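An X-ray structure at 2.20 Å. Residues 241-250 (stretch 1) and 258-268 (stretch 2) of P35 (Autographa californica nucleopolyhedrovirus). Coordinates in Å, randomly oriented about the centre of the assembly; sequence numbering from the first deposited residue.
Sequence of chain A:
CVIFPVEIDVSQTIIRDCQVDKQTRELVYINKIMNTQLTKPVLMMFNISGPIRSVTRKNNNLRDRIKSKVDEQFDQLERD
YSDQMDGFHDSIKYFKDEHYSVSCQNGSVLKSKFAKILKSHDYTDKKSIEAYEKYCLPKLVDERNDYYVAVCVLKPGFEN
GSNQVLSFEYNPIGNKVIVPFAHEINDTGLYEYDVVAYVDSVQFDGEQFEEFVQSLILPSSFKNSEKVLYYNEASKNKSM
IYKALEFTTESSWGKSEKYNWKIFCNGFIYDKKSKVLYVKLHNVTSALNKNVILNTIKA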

# COMPACT_ATOMS: atom_id res chain seq x y z
N ILE A 241 -25.08 -4.54 -12.90
CA ILE A 241 -25.94 -5.67 -12.62
C ILE A 241 -25.39 -6.24 -11.30
O ILE A 241 -24.35 -6.88 -11.28
CB ILE A 241 -25.88 -6.65 -13.83
CG1 ILE A 241 -26.53 -5.99 -15.07
CG2 ILE A 241 -26.62 -7.94 -13.54
CD1 ILE A 241 -26.38 -6.84 -16.36
N TYR A 242 -26.10 -6.02 -10.20
CA TYR A 242 -25.62 -6.43 -8.88
C TYR A 242 -26.72 -6.62 -7.84
O TYR A 242 -27.90 -6.33 -8.06
CB TYR A 242 -24.64 -5.35 -8.34
CG TYR A 242 -25.29 -3.99 -8.16
CD1 TYR A 242 -25.52 -3.15 -9.24
CD2 TYR A 242 -25.70 -3.54 -6.90
CE1 TYR A 242 -26.14 -1.89 -9.06
CE2 TYR A 242 -26.31 -2.28 -6.72
CZ TYR A 242 -26.52 -1.47 -7.82
OH TYR A 242 -27.13 -0.23 -7.67
N LYS A 243 -26.32 -7.14 -6.69
CA LYS A 243 -27.22 -7.27 -5.58
C LYS A 243 -26.61 -6.41 -4.47
O LYS A 243 -25.38 -6.18 -4.45
CB LYS A 243 -27.35 -8.71 -5.13
CG LYS A 243 -28.36 -9.48 -5.93
CD LYS A 243 -28.42 -10.94 -5.54
CE LYS A 243 -29.62 -11.62 -6.25
NZ LYS A 243 -29.72 -12.98 -5.76
N ALA A 244 -27.47 -5.93 -3.57
CA ALA A 244 -27.01 -5.12 -2.46
C ALA A 244 -27.83 -5.47 -1.24
O ALA A 244 -28.99 -5.85 -1.36
CB ALA A 244 -27.17 -3.61 -2.80
N LEU A 245 -27.24 -5.29 -0.07
CA LEU A 245 -27.91 -5.57 1.17
C LEU A 245 -28.35 -4.20 1.62
O LEU A 245 -27.54 -3.25 1.65
CB LEU A 245 -26.94 -6.14 2.20
CG LEU A 245 -27.62 -6.42 3.54
CD1 LEU A 245 -28.60 -7.63 3.42
CD2 LEU A 245 -26.57 -6.74 4.54
N GLU A 246 -29.63 -4.09 1.96
CA GLU A 246 -30.18 -2.81 2.37
C GLU A 246 -31.05 -2.89 3.61
O GLU A 246 -31.68 -3.89 3.88
CB GLU A 246 -31.00 -2.21 1.22
CG GLU A 246 -30.22 -2.08 -0.05
CD GLU A 246 -30.91 -1.19 -1.04
OE1 GLU A 246 -31.75 -0.43 -0.60
OE2 GLU A 246 -30.59 -1.23 -2.24
N PHE A 247 -31.03 -1.82 4.38
CA PHE A 247 -31.82 -1.77 5.57
C PHE A 247 -31.90 -0.33 6.03
O PHE A 247 -31.31 0.56 5.40
CB PHE A 247 -31.27 -2.67 6.67
CG PHE A 247 -29.86 -2.39 7.02
CD1 PHE A 247 -29.56 -1.42 7.96
CD2 PHE A 247 -28.83 -3.06 6.37
CE1 PHE A 247 -28.23 -1.11 8.25
CE2 PHE A 247 -27.51 -2.76 6.66
CZ PHE A 247 -27.21 -1.77 7.62
N THR A 248 -32.64 -0.11 7.11
CA THR A 248 -32.84 1.22 7.68
C THR A 248 -32.53 1.38 9.18
O THR A 248 -32.69 0.45 9.97
CB THR A 248 -34.29 1.68 7.39
OG1 THR A 248 -34.44 2.01 6.00
CG2 THR A 248 -34.63 2.88 8.23
N THR A 249 -32.04 2.56 9.56
CA THR A 249 -31.76 2.91 10.96
C THR A 249 -32.18 4.37 11.19
O THR A 249 -31.99 5.22 10.31
CB THR A 249 -30.27 2.76 11.36
OG1 THR A 249 -29.47 3.61 10.55
CG2 THR A 249 -29.83 1.31 11.23
N GLU A 250 -32.75 4.65 12.36
CA GLU A 250 -33.23 5.99 12.75
C GLU A 250 -32.14 7.03 12.90
O GLU A 250 -31.06 6.75 13.42
CB GLU A 250 -34.04 5.93 14.07
CG GLU A 250 -35.60 5.85 13.95
CD GLU A 250 -36.26 7.18 13.54
OE1 GLU A 250 -36.04 7.66 12.39
OE2 GLU A 250 -37.01 7.77 14.37
N LYS A 258 -34.55 9.00 8.58
CA LYS A 258 -33.78 7.78 8.50
C LYS A 258 -32.66 7.67 7.46
O LYS A 258 -32.63 8.38 6.44
CB LYS A 258 -34.75 6.61 8.34
CG LYS A 258 -35.64 6.38 9.60
CD LYS A 258 -36.63 5.21 9.45
CE LYS A 258 -37.39 4.88 10.77
NZ LYS A 258 -36.55 4.21 11.83
N TYR A 259 -31.73 6.76 7.76
CA TYR A 259 -30.57 6.43 6.93
C TYR A 259 -30.85 5.16 6.10
O TYR A 259 -31.19 4.11 6.67
CB TYR A 259 -29.36 6.15 7.81
CG TYR A 259 -28.80 7.33 8.55
CD1 TYR A 259 -28.00 8.27 7.88
CD2 TYR A 259 -28.99 7.49 9.92
CE1 TYR A 259 -27.40 9.34 8.57
CE2 TYR A 259 -28.40 8.55 10.62
CZ TYR A 259 -27.60 9.48 9.95
OH TYR A 259 -26.97 10.50 10.64
N ASN A 260 -30.72 5.25 4.78
CA ASN A 260 -30.94 4.08 3.93
C ASN A 260 -29.61 3.44 3.51
O ASN A 260 -28.99 3.81 2.51
CB ASN A 260 -31.76 4.46 2.70
CG ASN A 260 -33.09 5.11 3.08
OD1 ASN A 260 -33.95 4.47 3.73
ND2 ASN A 260 -33.26 6.37 2.72
N TRP A 261 -29.19 2.47 4.30
CA TRP A 261 -27.94 1.81 4.01
C TRP A 261 -28.01 0.94 2.75
O TRP A 261 -29.04 0.36 2.41
CB TRP A 261 -27.55 0.95 5.19
CG TRP A 261 -27.31 1.66 6.49
CD1 TRP A 261 -28.25 2.29 7.28
CD2 TRP A 261 -26.09 1.65 7.25
NE1 TRP A 261 -27.69 2.65 8.48
CE2 TRP A 261 -26.38 2.27 8.50
CE3 TRP A 261 -24.79 1.17 7.01
CZ2 TRP A 261 -25.41 2.41 9.50
CZ3 TRP A 261 -23.82 1.31 8.02
CH2 TRP A 261 -24.15 1.93 9.25
N LYS A 262 -26.91 0.91 2.01
CA LYS A 262 -26.82 0.06 0.85
C LYS A 262 -25.39 -0.43 0.86
O LYS A 262 -24.45 0.31 0.49
CB LYS A 262 -27.18 0.84 -0.42
CG LYS A 262 -27.25 -0.06 -1.67
CD LYS A 262 -27.64 0.76 -2.92
CE LYS A 262 -27.72 -0.06 -4.15
NZ LYS A 262 -28.06 0.80 -5.34
N ILE A 263 -25.21 -1.67 1.32
CA ILE A 263 -23.89 -2.30 1.40
C ILE A 263 -23.79 -3.67 0.72
O ILE A 263 -24.77 -4.19 0.18
CB ILE A 263 -23.42 -2.42 2.89
CG1 ILE A 263 -24.43 -3.17 3.72
CG2 ILE A 263 -23.25 -1.02 3.47
CD1 ILE A 263 -23.95 -3.52 5.14
N PHE A 264 -22.59 -4.26 0.82
CA PHE A 264 -22.21 -5.56 0.21
C PHE A 264 -22.70 -5.73 -1.18
O PHE A 264 -23.34 -6.73 -1.50
CB PHE A 264 -22.71 -6.74 1.02
CG PHE A 264 -22.47 -6.63 2.47
CD1 PHE A 264 -21.31 -6.08 2.98
CD2 PHE A 264 -23.36 -7.21 3.36
CE1 PHE A 264 -21.03 -6.11 4.33
CE2 PHE A 264 -23.10 -7.26 4.71
CZ PHE A 264 -21.93 -6.70 5.20
N CYS A 265 -22.45 -4.73 -2.02
CA CYS A 265 -22.83 -4.85 -3.41
C CYS A 265 -21.84 -5.75 -4.14
O CYS A 265 -20.61 -5.49 -4.16
CB CYS A 265 -22.87 -3.46 -4.10
SG CYS A 265 -24.06 -2.30 -3.35
N ASN A 266 -22.39 -6.78 -4.77
CA ASN A 266 -21.64 -7.77 -5.52
C ASN A 266 -22.25 -7.94 -6.92
O ASN A 266 -23.49 -7.94 -7.11
CB ASN A 266 -21.64 -9.09 -4.75
CG ASN A 266 -20.83 -9.00 -3.48
OD1 ASN A 266 -19.58 -9.08 -3.51
ND2 ASN A 266 -21.52 -8.80 -2.34
N GLY A 267 -21.39 -8.10 -7.90
CA GLY A 267 -21.87 -8.25 -9.26
C GLY A 267 -20.89 -7.80 -10.33
O GLY A 267 -19.69 -8.01 -10.21
N PHE A 268 -21.45 -7.19 -11.36
CA PHE A 268 -20.73 -6.75 -12.54
C PHE A 268 -21.02 -5.28 -12.86
O PHE A 268 -22.19 -4.83 -12.91
CB PHE A 268 -21.19 -7.62 -13.75
CG PHE A 268 -20.92 -9.07 -13.60
CD1 PHE A 268 -21.63 -9.83 -12.68
CD2 PHE A 268 -19.87 -9.67 -14.31
CE1 PHE A 268 -21.29 -11.20 -12.45
CE2 PHE A 268 -19.52 -11.01 -14.10
CZ PHE A 268 -20.24 -11.80 -13.15

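Antiparallel strands often depart from a perfect ladder, and this pair from P35 illustrates how a backbone framework absorbs an irregularity while the side chains on each face still find partners. Together the two stretches bury 1084 Å².

At the end nearest the connecting segment lies Lys 258, an exposed and poorly ordered residue. Its NZ lies 3.5 Å from OE1 of Glu 250, a salt bridge between mobile side chains whose exact geometry deserves little weight. The aliphatic part of the lysine does further work, with CD 3.3 Å from CG2 of Thr 248. At Tyr 259 the ladder proper starts: its N donates to Thr 249 O at 3.0 Å, nearly straight, while the return bond from Thr 249 N to Tyr 259 O is weak at 3.4 Å. Asn 260 sits across from Thr 248, and only a weak bond, from OG1 of Thr 248 to OD1 of Asn 260 at 3.4 Å, joins these small polar side chains.

Trp 261 has the largest area covered by the opposite stretch. Its backbone bond, N to Phe 247 O at 3.1 Å, is bent and weak. The side chain packs closely. The five-membered ring stacks, offset, on the Phe 247 ring, with centroids 4.4 Å apart and planes at 27°, and CB of Trp 261 lies over the phenyl face, 3.8 Å from its centroid. At the indole edge, NE1 donates to OG1 of Thr 249 at 2.9 Å. Tryptophan suits the site because it combines a broad apolar face with a polar group at its rim.

On the other face, Lys 262 is buried yet fully extended, every chi angle being t. Its CG packs 3.7 Å from CB of Ala 244, and its NZ donates to OH of Tyr 242 at 2.7 Å; the long chain thus brings its charge to a polar partner. Ile 263 restores strong pairing: Leu 245 N to Ile 263 O is 2.7 Å, and Ile 263 N to Leu 245 O is 2.8 Å. CD1 of Ile 263 meets the edge of the Phe 247 ring, 3.9 Å from its CE2.

The register then shifts by one residue, a beta bulge. Phe 264, with phi/psi of 43/49°, lies within it, and its CD2 rests 3.5 Å from CD2 of Leu 245. The side chain of Cys 265 packs beside Ala 244, its SG 3.4 Å from CB of Ala 244, and its CB is 4.0 Å from CD2 of Tyr 242. Beyond the bulge, Asn 266 and Lys 243 exchange backbone bonds, Lys 243 N to Asn 266 O at 3.0 Å and Asn 266 N to Lys 243 O at 3.1 Å.

Gly 267 marks a corner in the chain. An ideal CB here would lie 2.3 Å from O of Ile 241, and the backbone angles themselves call for glycine. Phe 268, the last residue of the stretch, makes two almost linear bonds, Ile 241 N to Phe 268 O and Phe 268 N to Ile 241 O, both 2.9 Å.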